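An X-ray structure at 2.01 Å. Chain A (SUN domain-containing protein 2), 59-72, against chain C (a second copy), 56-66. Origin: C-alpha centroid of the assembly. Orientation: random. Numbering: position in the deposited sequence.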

# COMPACT_ATOMS: atom_id res chain seq x y z
N ALA A 59 -8.58 18.05 21.90
CA ALA A 59 -7.60 18.85 22.61
C ALA A 59 -7.72 20.31 22.21
O ALA A 59 -7.81 21.20 23.06
CB ALA A 59 -6.20 18.35 22.34
N ALA A 60 -7.74 20.56 20.90
CA ALA A 60 -7.90 21.91 20.37
C ALA A 60 -9.27 22.46 20.75
O ALA A 60 -9.39 23.61 21.17
CB ALA A 60 -7.72 21.91 18.87
N ARG A 61 -10.30 21.63 20.59
CA ARG A 61 -11.67 21.99 20.96
C ARG A 61 -11.75 22.46 22.41
O ARG A 61 -12.36 23.48 22.70
CB ARG A 61 -12.60 20.80 20.76
CG ARG A 61 -14.07 21.08 21.03
CD ARG A 61 -14.81 19.78 21.28
NE ARG A 61 -16.13 19.76 20.66
CZ ARG A 61 -16.96 18.71 20.71
NH1 ARG A 61 -18.14 18.77 20.12
NH2 ARG A 61 -16.60 17.61 21.36
N ALA A 62 -11.12 21.71 23.30
CA ALA A 62 -11.09 22.07 24.71
C ALA A 62 -10.13 23.23 24.96
O ALA A 62 -10.35 24.04 25.87
CB ALA A 62 -10.70 20.87 25.56
N ASP A 63 -9.08 23.32 24.16
CA ASP A 63 -8.10 24.39 24.29
C ASP A 63 -8.71 25.75 24.00
O ASP A 63 -8.40 26.74 24.67
CB ASP A 63 -6.91 24.15 23.35
CG ASP A 63 -5.86 25.23 23.45
OD1 ASP A 63 -4.89 25.04 24.21
OD2 ASP A 63 -6.01 26.27 22.78
N VAL A 64 -9.58 25.81 22.99
CA VAL A 64 -10.23 27.05 22.61
C VAL A 64 -11.08 27.63 23.74
O VAL A 64 -10.96 28.81 24.08
CB VAL A 64 -11.11 26.87 21.34
CG1 VAL A 64 -12.13 27.99 21.23
CG2 VAL A 64 -10.23 26.80 20.09
N GLU A 65 -11.92 26.79 24.33
CA GLU A 65 -12.89 27.23 25.33
C GLU A 65 -12.27 27.54 26.69
O GLU A 65 -12.97 27.91 27.63
CB GLU A 65 -14.01 26.19 25.47
CG GLU A 65 -14.71 25.89 24.16
CD GLU A 65 -15.28 24.47 24.11
OE1 GLU A 65 -15.61 23.92 25.19
OE2 GLU A 65 -15.38 23.91 23.00
N SER A 66 -10.95 27.37 26.79
CA SER A 66 -10.23 27.75 28.00
C SER A 66 -9.57 29.11 27.80
O SER A 66 -9.27 29.80 28.77
CB SER A 66 -9.17 26.70 28.35
OG SER A 66 -8.05 26.80 27.48
N GLN A 67 -9.36 29.48 26.54
CA GLN A 67 -8.80 30.78 26.19
C GLN A 67 -9.90 31.81 25.99
O GLN A 67 -9.63 32.97 25.72
CB GLN A 67 -7.97 30.68 24.91
CG GLN A 67 -6.72 29.83 25.00
CD GLN A 67 -5.95 29.79 23.68
OE1 GLN A 67 -5.61 30.83 23.12
NE2 GLN A 67 -5.70 28.58 23.19
N PHE A 68 -11.15 31.37 26.12
CA PHE A 68 -12.29 32.21 25.80
C PHE A 68 -12.51 33.47 26.67
O PHE A 68 -12.70 34.56 26.12
CB PHE A 68 -13.58 31.38 25.74
CG PHE A 68 -14.52 31.80 24.65
CD1 PHE A 68 -15.13 33.04 24.68
CD2 PHE A 68 -14.79 30.95 23.60
CE1 PHE A 68 -16.00 33.43 23.69
CE2 PHE A 68 -15.65 31.34 22.61
CZ PHE A 68 -16.26 32.58 22.65
N PRO A 69 -12.52 33.33 28.02
CA PRO A 69 -12.73 34.54 28.83
C PRO A 69 -11.61 35.53 28.61
O PRO A 69 -11.82 36.75 28.63
CB PRO A 69 -12.68 34.02 30.27
CG PRO A 69 -12.93 32.57 30.17
CD PRO A 69 -12.34 32.14 28.86
N ASP A 70 -10.42 35.00 28.37
CA ASP A 70 -9.24 35.81 28.11
C ASP A 70 -9.37 36.54 26.77
O ASP A 70 -8.79 37.60 26.58
CB ASP A 70 -7.99 34.94 28.13
CG ASP A 70 -6.72 35.75 28.25
OD1 ASP A 70 -6.79 36.91 28.72
OD2 ASP A 70 -5.64 35.23 27.87
N TRP A 71 -10.15 35.96 25.86
CA TRP A 71 -10.37 36.57 24.55
C TRP A 71 -11.29 37.79 24.63
O TRP A 71 -11.12 38.74 23.88
CB TRP A 71 -10.91 35.54 23.55
CG TRP A 71 -9.88 34.56 23.08
CD1 TRP A 71 -8.52 34.66 23.27
CD2 TRP A 71 -10.09 33.34 22.37
NE1 TRP A 71 -7.89 33.57 22.71
CE2 TRP A 71 -8.84 32.75 22.15
CE3 TRP A 71 -11.24 32.69 21.89
CZ2 TRP A 71 -8.68 31.53 21.47
CZ3 TRP A 71 -11.09 31.48 21.22
CH2 TRP A 71 -9.82 30.92 21.02
N ILE A 72 -12.25 37.75 25.55
CA ILE A 72 -13.10 38.91 25.78
C ILE A 72 -12.29 40.02 26.42
O ILE A 72 -12.44 41.20 26.09
CB ILE A 72 -14.32 38.56 26.65
CG1 ILE A 72 -15.20 37.52 25.95
CG2 ILE A 72 -15.13 39.80 26.95
CD1 ILE A 72 -16.60 37.44 26.51
N LYS C 56 -4.10 21.50 9.53
CA LYS C 56 -5.46 21.96 9.31
C LYS C 56 -6.23 22.18 10.62
O LYS C 56 -7.02 23.12 10.73
CB LYS C 56 -6.21 20.99 8.39
CG LYS C 56 -5.59 20.90 7.00
CD LYS C 56 -6.55 20.30 6.00
CE LYS C 56 -6.10 20.57 4.58
NZ LYS C 56 -7.10 20.06 3.59
N ILE C 57 -6.00 21.31 11.60
CA ILE C 57 -6.61 21.48 12.92
C ILE C 57 -6.18 22.79 13.56
O ILE C 57 -7.01 23.54 14.09
CB ILE C 57 -6.25 20.31 13.86
CG1 ILE C 57 -6.92 19.02 13.39
CG2 ILE C 57 -6.69 20.63 15.28
CD1 ILE C 57 -6.59 17.83 14.25
N GLN C 58 -4.88 23.08 13.50
CA GLN C 58 -4.36 24.33 14.05
C GLN C 58 -4.93 25.54 13.31
O GLN C 58 -5.19 26.58 13.93
CB GLN C 58 -2.83 24.34 14.00
CG GLN C 58 -2.19 23.12 14.64
CD GLN C 58 -2.74 22.84 16.03
OE1 GLN C 58 -3.31 21.77 16.28
NE2 GLN C 58 -2.57 23.79 16.94
N ALA C 59 -5.13 25.40 12.01
CA ALA C 59 -5.75 26.45 11.21
C ALA C 59 -7.18 26.72 11.69
O ALA C 59 -7.63 27.87 11.74
CB ALA C 59 -5.75 26.09 9.74
N ALA C 60 -7.90 25.65 12.02
CA ALA C 60 -9.27 25.78 12.49
C ALA C 60 -9.34 26.50 13.83
O ALA C 60 -10.25 27.30 14.07
CB ALA C 60 -9.93 24.41 12.59
N ARG C 61 -8.39 26.23 14.72
CA ARG C 61 -8.40 26.87 16.03
C ARG C 61 -7.87 28.30 15.99
O ARG C 61 -8.23 29.12 16.83
CB ARG C 61 -7.68 26.02 17.08
CG ARG C 61 -6.18 26.21 17.16
CD ARG C 61 -5.67 25.66 18.48
NE ARG C 61 -4.22 25.74 18.62
CZ ARG C 61 -3.56 25.39 19.71
NH1 ARG C 61 -4.22 24.94 20.77
NH2 ARG C 61 -2.23 25.49 19.76
N ALA C 62 -7.02 28.60 15.01
CA ALA C 62 -6.58 29.98 14.81
C ALA C 62 -7.70 30.81 14.19
O ALA C 62 -7.86 32.00 14.51
CB ALA C 62 -5.34 30.01 13.93
N ASP C 63 -8.48 30.19 13.31
CA ASP C 63 -9.61 30.86 12.67
C ASP C 63 -10.69 31.24 13.68
O ASP C 63 -11.23 32.34 13.63
CB ASP C 63 -10.21 29.98 11.57
CG ASP C 63 -11.47 30.57 10.97
OD1 ASP C 63 -11.36 31.42 10.06
OD2 ASP C 63 -12.57 30.19 11.41
N VAL C 64 -11.01 30.31 14.58
CA VAL C 64 -11.93 30.60 15.68
C VAL C 64 -11.49 31.87 16.41
O VAL C 64 -12.26 32.82 16.51
CB VAL C 64 -12.01 29.43 16.69
CG1 VAL C 64 -12.47 29.92 18.06
CG2 VAL C 64 -12.94 28.36 16.18
N GLU C 65 -10.25 31.89 16.87
CA GLU C 65 -9.72 33.03 17.62
C GLU C 65 -9.75 34.33 16.82
O GLU C 65 -9.97 35.41 17.38
CB GLU C 65 -8.29 32.72 18.09
CG GLU C 65 -7.68 33.78 18.98
CD GLU C 65 -6.29 33.41 19.46
OE1 GLU C 65 -5.51 34.33 19.79
OE2 GLU C 65 -5.98 32.20 19.50
N SER C 66 -9.55 34.23 15.50
CA SER C 66 -9.57 35.41 14.64
C SER C 66 -10.98 35.89 14.34
O SER C 66 -11.24 37.09 14.34
CB SER C 66 -8.85 35.11 13.32
OG SER C 66 -7.49 34.80 13.53

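The same valine of two copies of one protein meets itself here, yet the surroundings of the two residues differ. Val64(A) CG1 lies 3.7 Å from Val64(C) CG1, but in chain A this residue opens a type I beta turn that runs to Gln67(A), whereas in chain C it sits within an unbroken helix. The contact illustrates a general principle: identical sequences can pack against each other without using identical backbones, and here the chain A stretch turns where chain C continues as helix.

Before the break, the arrangement is that of neighbouring helices running in nearly the same direction. The axes of helix 59-64 in chain A and helix 56-66 in chain C are inclined by 17° and come within 10.2 Å. Ala60(A) stands beside Arg61(C), with their CA atoms 6.6 Å apart, so the register is offset by about one residue. The small methyl of Ala60(A) points toward chain C, where its CB lies 3.9 Å from CG2 of Ile57(C), an apolar contact between a methyl group and a branched side chain. One turn after Ala60(A), and two after Ile57(C), the two valines continue this apolar line, and CG2 of Val64(A) also rests 4.0 Å from CB of Arg61(C).

Arg61(C) serves both environments. The aliphatic part of its side chain packs beside Ala60(A) and Val64(A), while chi2 and chi3 in the t range carry the charged end outward to Asp63(A). There NH1 of Arg61(C) and OD2 of Asp63(A), 3.0 Å apart, form a salt bridge, the sole one between these stretches. Opposite charges account for the pairing, which lies beside the apolar line. The same carboxylate oxygen is engaged within chain A: Gln67(A) NE2 donates to Asp63(A) OD2 over a very short 2.4 Å, with a strongly bent N-H...acceptor angle of 116°. Asp63(A) thus links the salt bridge to the turn.

The turn itself is held by the backbone bond from Gln67(A) N to Val64(A) O, 3.0 Å, and by the side chain of Ser66(A), whose OG donates to Asp63(A) O at 2.8 Å. Beyond it the chain is helical again, and Trp71(A) points toward chain C. The indole reaches back to the valine pair: its CZ3 lies 3.8 Å from CG1 of Val64(C), the same methyl that touches Val64(A). Val64(C) therefore joins the contacts made before and after the turn.

Glu65(C) completes the packing of the tryptophan. Its CB lies over the ring face of Trp71(A), 4.0 Å from the centroid of the six-membered ring and 28° off the normal, a CH-pi contact in which an aliphatic carbon of an acidic residue meets the aromatic pi cloud. Its extended side chain then places OE2 3.4 Å from CZ2 of Trp71(A). With no hydrogen bond crossing between the stretches, apolar packing, one salt bridge and this CH-pi contact define the association.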